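Local coordinates for protein protease lasA (Pseudomonas aeruginosa, PDB 3IT5) that cleaves the pentaglycine cross-links of staphylococcal peptidoglycan and degrades elastin as a secreted zinc metalloendopeptidase of the M23 family, at residues Ser4-Leu9 against Ser138-Tyr142; Gln18-Ala22 against Arg157-Tyr161; Ala53-Thr58 against Arg68-Pro72. The contacts are given in a common frame with arbitrary orientation. Residue numbers count along the deposited sequence, not the author numbering.

Interaction 1. Residues Ser4-Leu9 against Ser138-Tyr142; sequences SNLMQL and SFGPY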
loop_
_atom_site.group_PDB
_atom_site.type_symbol
_atom_site.label_atom_id
_atom_site.label_comp_id
_atom_site.label_asym_id
_atom_site.label_seq_id
_atom_site.Cartn_x
_atom_site.Cartn_y
_atom_site.Cartn_z
ATOM N N SER A 4 -15.278 -5.362 1.804
ATOM C CA SER A 4 -14.368 -6.340 1.209
ATOM C C SER A 4 -14.226 -6.243 -0.318
ATOM O O SER A 4 -13.336 -6.869 -0.897
ATOM C CB SER A 4 -14.807 -7.751 1.604
ATOM O OG SER A 4 -16.074 -8.053 1.049
ATOM N N ASN A 5 -15.103 -5.463 -0.953
ATOM C CA ASN A 5 -15.102 -5.260 -2.407
ATOM C C ASN A 5 -14.666 -3.844 -2.820
ATOM O O ASN A 5 -14.807 -3.455 -3.983
ATOM C CB ASN A 5 -16.494 -5.562 -2.977
ATOM C CG ASN A 5 -17.546 -4.578 -2.499
ATOM O OD1 ASN A 5 -17.376 -3.922 -1.468
ATOM N ND2 ASN A 5 -18.639 -4.463 -3.252
ATOM N N LEU A 6 -14.147 -3.081 -1.859
ATOM C CA LEU A 6 -13.768 -1.683 -2.083
ATOM C C LEU A 6 -12.346 -1.521 -2.607
ATOM O O LEU A 6 -12.075 -0.620 -3.408
ATOM C CB LEU A 6 -13.950 -0.857 -0.800
ATOM C CG LEU A 6 -13.647 0.650 -0.844
ATOM C CD1 LEU A 6 -14.466 1.380 -1.917
ATOM C CD2 LEU A 6 -13.873 1.276 0.515
ATOM N N MET A 7 -11.449 -2.398 -2.164
ATOM C CA MET A 7 -10.022 -2.223 -2.414
ATOM C C MET A 7 -9.311 -3.415 -3.040
ATOM O O MET A 7 -9.612 -4.572 -2.735
ATOM C CB MET A 7 -9.308 -1.818 -1.123
ATOM C CG MET A 7 -9.460 -0.352 -0.795
ATOM S SD MET A 7 -8.730 0.073 0.782
ATOM C CE MET A 7 -10.146 -0.135 1.846
ATOM N N GLN A 8 -8.372 -3.099 -3.929
ATOM C CA GLN A 8 -7.389 -4.042 -4.447
ATOM C C GLN A 8 -6.015 -3.631 -3.904
ATOM O O GLN A 8 -5.890 -2.595 -3.247
ATOM C CB GLN A 8 -7.379 -4.022 -5.985
ATOM C CG GLN A 8 -7.002 -2.662 -6.591
ATOM C CD GLN A 8 -6.363 -2.764 -7.963
ATOM O OE1 GLN A 8 -5.182 -2.452 -8.127
ATOM N NE2 GLN A 8 -7.129 -3.191 -8.951
ATOM N N LEU A 9 -4.989 -4.432 -4.189
ATOM C CA LEU A 9 -3.610 -4.095 -3.820
ATOM C C LEU A 9 -3.085 -2.928 -4.673
ATOM O O LEU A 9 -3.456 -2.808 -5.847
ATOM C CB LEU A 9 -2.706 -5.327 -3.966
ATOM C CG LEU A 9 -3.059 -6.538 -3.094
ATOM C CD1 LEU A 9 -2.485 -7.834 -3.688
ATOM C CD2 LEU A 9 -2.602 -6.340 -1.642
ATOM N N SER A 138 -9.741 -6.162 3.695
ATOM C CA SER A 138 -9.581 -6.900 2.437
ATOM C C SER A 138 -8.955 -6.056 1.323
ATOM O O SER A 138 -9.308 -4.892 1.131
ATOM C CB SER A 138 -10.910 -7.483 1.950
ATOM O OG SER A 138 -11.314 -8.592 2.735
ATOM N N PHE A 139 -8.016 -6.667 0.611
ATOM C CA PHE A 139 -7.429 -6.102 -0.591
ATOM C C PHE A 139 -7.520 -7.199 -1.631
ATOM O O PHE A 139 -6.750 -8.164 -1.593
ATOM C CB PHE A 139 -5.978 -5.695 -0.342
ATOM C CG PHE A 139 -5.831 -4.579 0.652
ATOM C CD1 PHE A 139 -5.562 -4.855 1.989
ATOM C CD2 PHE A 139 -5.980 -3.254 0.254
ATOM C CE1 PHE A 139 -5.435 -3.826 2.918
ATOM C CE2 PHE A 139 -5.857 -2.215 1.174
ATOM C CZ PHE A 139 -5.583 -2.504 2.512
ATOM N N GLY A 140 -8.493 -7.067 -2.530
ATOM C CA GLY A 140 -8.895 -8.178 -3.392
ATOM C C GLY A 140 -9.469 -9.288 -2.525
ATOM O O GLY A 140 -10.217 -9.007 -1.583
ATOM N N PRO A 141 -9.105 -10.554 -2.817
ATOM C CA PRO A 141 -9.569 -11.685 -2.012
ATOM C C PRO A 141 -8.875 -11.780 -0.646
ATOM O O PRO A 141 -9.374 -12.472 0.245
ATOM C CB PRO A 141 -9.205 -12.898 -2.878
ATOM C CG PRO A 141 -8.007 -12.448 -3.657
ATOM C CD PRO A 141 -8.252 -10.988 -3.942
ATOM N N TYR A 142 -7.742 -11.089 -0.493
ATOM C CA TYR A 142 -6.910 -11.193 0.713
ATOM C C TYR A 142 -7.462 -10.420 1.907
ATOM O O TYR A 142 -7.776 -9.227 1.800
ATOM C CB TYR A 142 -5.478 -10.712 0.446
ATOM C CG TYR A 142 -4.794 -11.356 -0.737
ATOM C CD1 TYR A 142 -4.424 -12.701 -0.711
ATOM C CD2 TYR A 142 -4.500 -10.613 -1.877
ATOM C CE1 TYR A 142 -3.792 -13.293 -1.805
ATOM C CE2 TYR A 142 -3.872 -11.195 -2.972
ATOM C CZ TYR A 142 -3.522 -12.533 -2.928
ATOM O OH TYR A 142 -2.892 -13.109 -4.003
HETATM O O HOH W 1 -11.769 -3.812 0.155
#
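Met7 lays its thioether beside the Phe139 ring, a Met-aromatic contact with SD 3.7 Å from Phe139 CE2 and 4.8 Å from the ring centroid, approached obliquely. Leu9 continues the apolar patch: its CD2 lies 3.7 Å from Phe139 CB and its CD1 3.7 Å from Tyr142 CE2, while the Tyr142 hydroxyl hydrogen-bonds to the carbonyl of Tyr176. Ser138-Tyr142 forms a tight hairpin, a type II' turn from Phe139 to Tyr142 joining the first two strands of the four-stranded antiparallel sheet. Gly140 takes the positive phi (64°) at the first corner, where a CB would strike Pro141 CD. Gly140 N gives a nearly straight hydrogen bond (174°) to Met7 O, 2.7 Å away, tying the N-terminal segment 4-9 to the turn; Phe139 CA makes a CA-H...O contact of 3.4 Å with the same Met7 O. Two residues before Gly140, a water accepts from Met7 N (2.7 Å) and donates to Ser138 O (2.9 Å).

Interaction 2. Residues Gln18-Ala22 against Arg157-Tyr161; sequences QPNGA and RYYFY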
loop_
_atom_site.group_PDB
_atom_site.type_symbol
_atom_site.label_atom_id
_atom_site.label_comp_id
_atom_site.label_asym_id
_atom_site.label_seq_id
_atom_site.Cartn_x
_atom_site.Cartn_y
_atom_site.Cartn_z
ATOM N N GLN A 18 6.201 -7.925 -3.539
ATOM C CA GLN A 18 6.478 -8.491 -2.217
ATOM C C GLN A 18 6.163 -7.496 -1.098
ATOM O O GLN A 18 6.830 -6.461 -0.986
ATOM C CB GLN A 18 7.949 -8.884 -2.095
ATOM C CG GLN A 18 8.437 -9.953 -3.051
ATOM C CD GLN A 18 9.924 -10.185 -2.898
ATOM O OE1 GLN A 18 10.478 -10.032 -1.806
ATOM N NE2 GLN A 18 10.584 -10.545 -3.992
ATOM N N PRO A 19 5.169 -7.815 -0.247
ATOM C CA PRO A 19 4.887 -6.939 0.893
ATOM C C PRO A 19 5.742 -7.275 2.114
ATOM O O PRO A 19 6.259 -8.389 2.219
ATOM C CB PRO A 19 3.412 -7.221 1.189
ATOM C CG PRO A 19 3.225 -8.671 0.772
ATOM C CD PRO A 19 4.254 -8.975 -0.298
ATOM N N ASN A 20 5.895 -6.312 3.021
ATOM C CA ASN A 20 6.534 -6.564 4.311
ATOM C C ASN A 20 5.503 -6.458 5.437
ATOM O O ASN A 20 4.323 -6.227 5.172
ATOM C CB ASN A 20 7.739 -5.628 4.530
ATOM C CG ASN A 20 7.340 -4.234 5.018
ATOM O OD1 ASN A 20 6.172 -3.836 4.951
ATOM N ND2 ASN A 20 8.323 -3.485 5.515
ATOM N N GLY A 21 5.947 -6.619 6.682
ATOM C CA GLY A 21 5.050 -6.611 7.834
ATOM C C GLY A 21 4.358 -5.286 8.102
ATOM O O GLY A 21 4.897 -4.209 7.805
ATOM N N ALA A 22 3.157 -5.373 8.668
ATOM C CA ALA A 22 2.371 -4.201 9.017
ATOM C C ALA A 22 3.077 -3.348 10.065
ATOM O O ALA A 22 3.764 -3.863 10.954
ATOM C CB ALA A 22 0.987 -4.610 9.505
ATOM N N ARG A 157 1.862 -14.991 12.365
ATOM C CA ARG A 157 1.161 -13.836 12.944
ATOM C C ARG A 157 0.740 -12.809 11.895
ATOM O O ARG A 157 -0.350 -12.243 11.980
ATOM C CB ARG A 157 2.018 -13.153 14.010
ATOM C CG ARG A 157 2.523 -14.082 15.100
ATOM C CD ARG A 157 3.359 -13.323 16.109
ATOM N NE ARG A 157 4.455 -14.152 16.604
ATOM C CZ ARG A 157 5.742 -13.921 16.361
ATOM N NH1 ARG A 157 6.118 -12.866 15.647
ATOM N NH2 ARG A 157 6.659 -14.744 16.852
ATOM N N TYR A 158 1.620 -12.562 10.928
ATOM C CA TYR A 158 1.338 -11.640 9.829
ATOM C C TYR A 158 1.145 -12.422 8.541
ATOM O O TYR A 158 2.021 -13.192 8.139
ATOM C CB TYR A 158 2.473 -10.627 9.655
ATOM C CG TYR A 158 2.253 -9.652 8.515
ATOM C CD1 TYR A 158 1.317 -8.627 8.625
ATOM C CD2 TYR A 158 2.974 -9.761 7.325
ATOM C CE1 TYR A 158 1.103 -7.735 7.585
ATOM C CE2 TYR A 158 2.768 -8.870 6.275
ATOM C CZ TYR A 158 1.830 -7.854 6.419
ATOM O OH TYR A 158 1.613 -6.957 5.400
ATOM N N TYR A 159 0.001 -12.218 7.895
ATOM C CA TYR A 159 -0.317 -12.928 6.661
ATOM C C TYR A 159 -1.429 -12.264 5.852
ATOM O O TYR A 159 -2.240 -11.500 6.385
ATOM C CB TYR A 159 -0.686 -14.393 6.960
ATOM C CG TYR A 159 -1.768 -14.565 8.012
ATOM C CD1 TYR A 159 -3.118 -14.530 7.666
ATOM C CD2 TYR A 159 -1.437 -14.762 9.353
ATOM C CE1 TYR A 159 -4.116 -14.687 8.627
ATOM C CE2 TYR A 159 -2.422 -14.918 10.322
ATOM C CZ TYR A 159 -3.759 -14.878 9.954
ATOM O OH TYR A 159 -4.738 -15.023 10.913
ATOM N N PHE A 160 -1.445 -12.565 4.559
ATOM C CA PHE A 160 -2.553 -12.230 3.681
ATOM C C PHE A 160 -3.318 -13.527 3.424
ATOM O O PHE A 160 -2.783 -14.449 2.805
ATOM C CB PHE A 160 -2.030 -11.655 2.359
ATOM C CG PHE A 160 -1.380 -10.299 2.491
ATOM C CD1 PHE A 160 -2.067 -9.147 2.119
ATOM C CD2 PHE A 160 -0.081 -10.174 2.981
ATOM C CE1 PHE A 160 -1.473 -7.890 2.238
ATOM C CE2 PHE A 160 0.522 -8.921 3.105
ATOM C CZ PHE A 160 -0.171 -7.781 2.733
ATOM N N TYR A 161 -4.550 -13.619 3.922
ATOM C CA TYR A 161 -5.344 -14.831 3.713
ATOM C C TYR A 161 -6.311 -14.677 2.548
ATOM O O TYR A 161 -7.244 -13.863 2.602
ATOM C CB TYR A 161 -6.083 -15.260 4.991
ATOM C CG TYR A 161 -6.963 -16.485 4.801
ATOM C CD1 TYR A 161 -6.403 -17.761 4.703
ATOM C CD2 TYR A 161 -8.351 -16.366 4.706
ATOM C CE1 TYR A 161 -7.201 -18.887 4.522
ATOM C CE2 TYR A 161 -9.160 -17.488 4.522
ATOM C CZ TYR A 161 -8.576 -18.744 4.434
ATOM O OH TYR A 161 -9.359 -19.861 4.256
#
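Here the end of strand 16-19 and the residues after it, part of the large antiparallel sheet of the M23 peptidase fold, meet the side chains on one face of strand 159-162 and Tyr158 just before it, in the smaller four-stranded sheet. From 9.5 Å between Pro19 CA and Phe160 CA the main chains close to 6.6 Å between Gly21 CA and Tyr158 CA, and two aromatic side chains bridge the gap. Along 158-161 the side chains alternate: Tyr158 and Phe160 point their CA-to-CB bonds toward 18-22, whereas Tyr159 and Tyr161 lie out of reach. Tyr158 is in the t rotamer (chi1 179°), which stretches its ring across to the main chain of Asn20-Ala22. Gly21 CA sits over the ring face in a CH-pi contact, 3.7 Å from the centroid and 17° off the normal, and Ala22 CB packs 3.7 Å from Tyr158 CE1. Phe160 instead adopts m (chi1 -68°), bringing its CE2 to 3.6 Å from Pro19 CG; the same ring meets Phe35 edge-to-face. The CA-to-CB bond of Asn20 points away from 157-161, with chi1 in p (81°), and its OD1 accepts from the backbone N of the zinc ligand Asp36. The contact lies beside the metal site: Gly21 O is hydrogen-bonded to ND1 of His23, another zinc ligand. Tyr158 OH donates a weak hydrogen bond to Asn20 O at 2.8 Å.

Interaction 3. Residues Ala53-Thr58 against Arg68-Pro72; sequences AAHAGT and RVTHP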
loop_
_atom_site.group_PDB
_atom_site.type_symbol
_atom_site.label_atom_id
_atom_site.label_comp_id
_atom_site.label_asym_id
_atom_site.label_seq_id
_atom_site.Cartn_x
_atom_site.Cartn_y
_atom_site.Cartn_z
ATOM N N ALA A 53 -3.904 3.262 -7.709
ATOM C CA ALA A 53 -4.942 3.478 -6.707
ATOM C C ALA A 53 -5.546 2.153 -6.257
ATOM O O ALA A 53 -5.926 1.311 -7.075
ATOM C CB ALA A 53 -6.028 4.401 -7.248
ATOM N N ALA A 54 -5.622 1.977 -4.943
ATOM C CA ALA A 54 -6.200 0.777 -4.360
ATOM C C ALA A 54 -7.724 0.789 -4.462
ATOM O O ALA A 54 -8.368 -0.251 -4.331
ATOM C CB ALA A 54 -5.761 0.636 -2.923
ATOM N N HIS A 55 -8.287 1.970 -4.715
ATOM C CA HIS A 55 -9.734 2.144 -4.791
ATOM C C HIS A 55 -10.129 3.412 -5.543
ATOM O O HIS A 55 -9.282 4.268 -5.844
ATOM C CB HIS A 55 -10.323 2.202 -3.378
ATOM C CG HIS A 55 -9.753 3.301 -2.538
ATOM N ND1 HIS A 55 -10.351 4.537 -2.424
ATOM C CD2 HIS A 55 -8.638 3.351 -1.771
ATOM C CE1 HIS A 55 -9.628 5.302 -1.624
ATOM N NE2 HIS A 55 -8.581 4.606 -1.219
ATOM N N ALA A 56 -11.428 3.514 -5.827
ATOM C CA ALA A 56 -12.045 4.721 -6.361
ATOM C C ALA A 56 -12.030 5.845 -5.331
ATOM O O ALA A 56 -12.174 5.600 -4.132
ATOM C CB ALA A 56 -13.485 4.431 -6.792
ATOM N N GLY A 57 -11.858 7.073 -5.811
ATOM C CA GLY A 57 -11.890 8.249 -4.950
ATOM C C GLY A 57 -11.166 9.447 -5.526
ATOM O O GLY A 57 -10.875 9.499 -6.731
ATOM N N THR A 58 -10.869 10.409 -4.654
ATOM C CA THR A 58 -10.271 11.680 -5.066
ATOM C C THR A 58 -8.795 11.754 -4.690
ATOM O O THR A 58 -8.414 11.423 -3.562
ATOM C CB THR A 58 -11.002 12.878 -4.435
ATOM O OG1 THR A 58 -12.414 12.740 -4.624
ATOM C CG2 THR A 58 -10.537 14.204 -5.049
ATOM N N ARG A 68 -2.605 10.822 -1.715
ATOM C CA ARG A 68 -3.713 10.219 -0.974
ATOM C C ARG A 68 -4.914 10.047 -1.913
ATOM O O ARG A 68 -5.211 10.931 -2.721
ATOM C CB ARG A 68 -4.069 11.091 0.245
ATOM C CG ARG A 68 -5.320 10.689 1.050
ATOM C CD ARG A 68 -5.009 9.905 2.344
ATOM N NE ARG A 68 -3.834 10.400 3.066
ATOM C CZ ARG A 68 -3.848 11.297 4.052
ATOM N NH1 ARG A 68 -4.989 11.835 4.478
ATOM N NH2 ARG A 68 -2.706 11.655 4.623
ATOM N N VAL A 69 -5.586 8.902 -1.817
ATOM C CA VAL A 69 -6.822 8.667 -2.565
ATOM C C VAL A 69 -7.967 8.537 -1.560
ATOM O O VAL A 69 -7.939 7.670 -0.684
ATOM C CB VAL A 69 -6.720 7.422 -3.492
ATOM C CG1 VAL A 69 -8.016 7.210 -4.278
ATOM C CG2 VAL A 69 -5.545 7.572 -4.457
ATOM N N THR A 70 -8.959 9.417 -1.680
ATOM C CA THR A 70 -10.021 9.519 -0.686
ATOM C C THR A 70 -11.392 9.187 -1.275
ATOM O O THR A 70 -11.863 9.865 -2.194
ATOM C CB THR A 70 -10.043 10.928 -0.051
ATOM O OG1 THR A 70 -8.725 11.267 0.410
ATOM C CG2 THR A 70 -11.036 10.987 1.110
ATOM N N HIS A 71 -12.014 8.139 -0.738
ATOM C CA HIS A 71 -13.346 7.687 -1.156
ATOM C C HIS A 71 -14.429 8.534 -0.469
ATOM O O HIS A 71 -14.186 9.086 0.609
ATOM C CB HIS A 71 -13.509 6.200 -0.811
ATOM C CG HIS A 71 -14.636 5.517 -1.526
ATOM N ND1 HIS A 71 -14.552 5.122 -2.845
ATOM C CD2 HIS A 71 -15.864 5.139 -1.101
ATOM C CE1 HIS A 71 -15.684 4.545 -3.204
ATOM N NE2 HIS A 71 -16.497 4.539 -2.163
ATOM N N PRO A 72 -15.621 8.666 -1.095
ATOM C CA PRO A 72 -16.733 9.363 -0.420
ATOM C C PRO A 72 -17.146 8.732 0.921
ATOM O O PRO A 72 -17.756 9.402 1.754
ATOM C CB PRO A 72 -17.876 9.257 -1.431
ATOM C CG PRO A 72 -17.187 9.156 -2.757
ATOM C CD PRO A 72 -15.945 8.358 -2.501
#
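Two short backbone hydrogen bonds pair Thr58 with Thr70, Thr58 N to Thr70 O at 2.7 Å and Thr70 N to Thr58 O at 2.8 Å, a hydrogen-bonded antiparallel pair in the hairpin of strands 57-63 and 66-70. Just past this pair, His71 ND1 donates to Ala56 O at 2.7 Å. That carbonyl, Ala56 O, also accepts from His55 ND1 (2.7 Å), so two imidazoles converge on one oxygen. Gly57 lies between these polar sites, its CA 3.2 Å from Thr70 O; a CB would lie only 2.5 Å from Thr70 O, and at phi 157° and psi -163° would also be jammed against the carbonyl oxygen of Ala56. On the inner side, Val69 CG1 rests over the His55 ring face, 4.0 Å from the centroid, and Val69 CG2 reaches Ala53 CB at 4.3 Å. Thr77 and Tyr79 of the next strand pack on Val69. With each ND1 donating to Ala56 O, both histidines must carry a proton on that nitrogen, and beyond the strand pairing the His71 side chain takes over, linking to the main chain of 53-58.

Interactions 1 and 3 adjoin, their centres about 13 Å apart: Gln8 N lies 2.9 Å from Ala54 O, a probable hydrogen bond, and Leu6 CD1 packs 3.6 Å from His71 CE1. The N-terminal segment 4-9 thus runs between the small sheet's turn and the 53-58 segment. Interaction 1 also meets interaction 2, through Tyr142 CD1, 4.0 Å from Phe160 CB. Interactions 2 and 3 do not touch; their nearest atoms are about 11 Å apart. Interaction 2 comes closest to the catalytic metal, the Asn20 side chain lying about 5 Å from the zinc, against about 13 Å for the Phe139 side chain and about 14 Å for the Arg68 side chain.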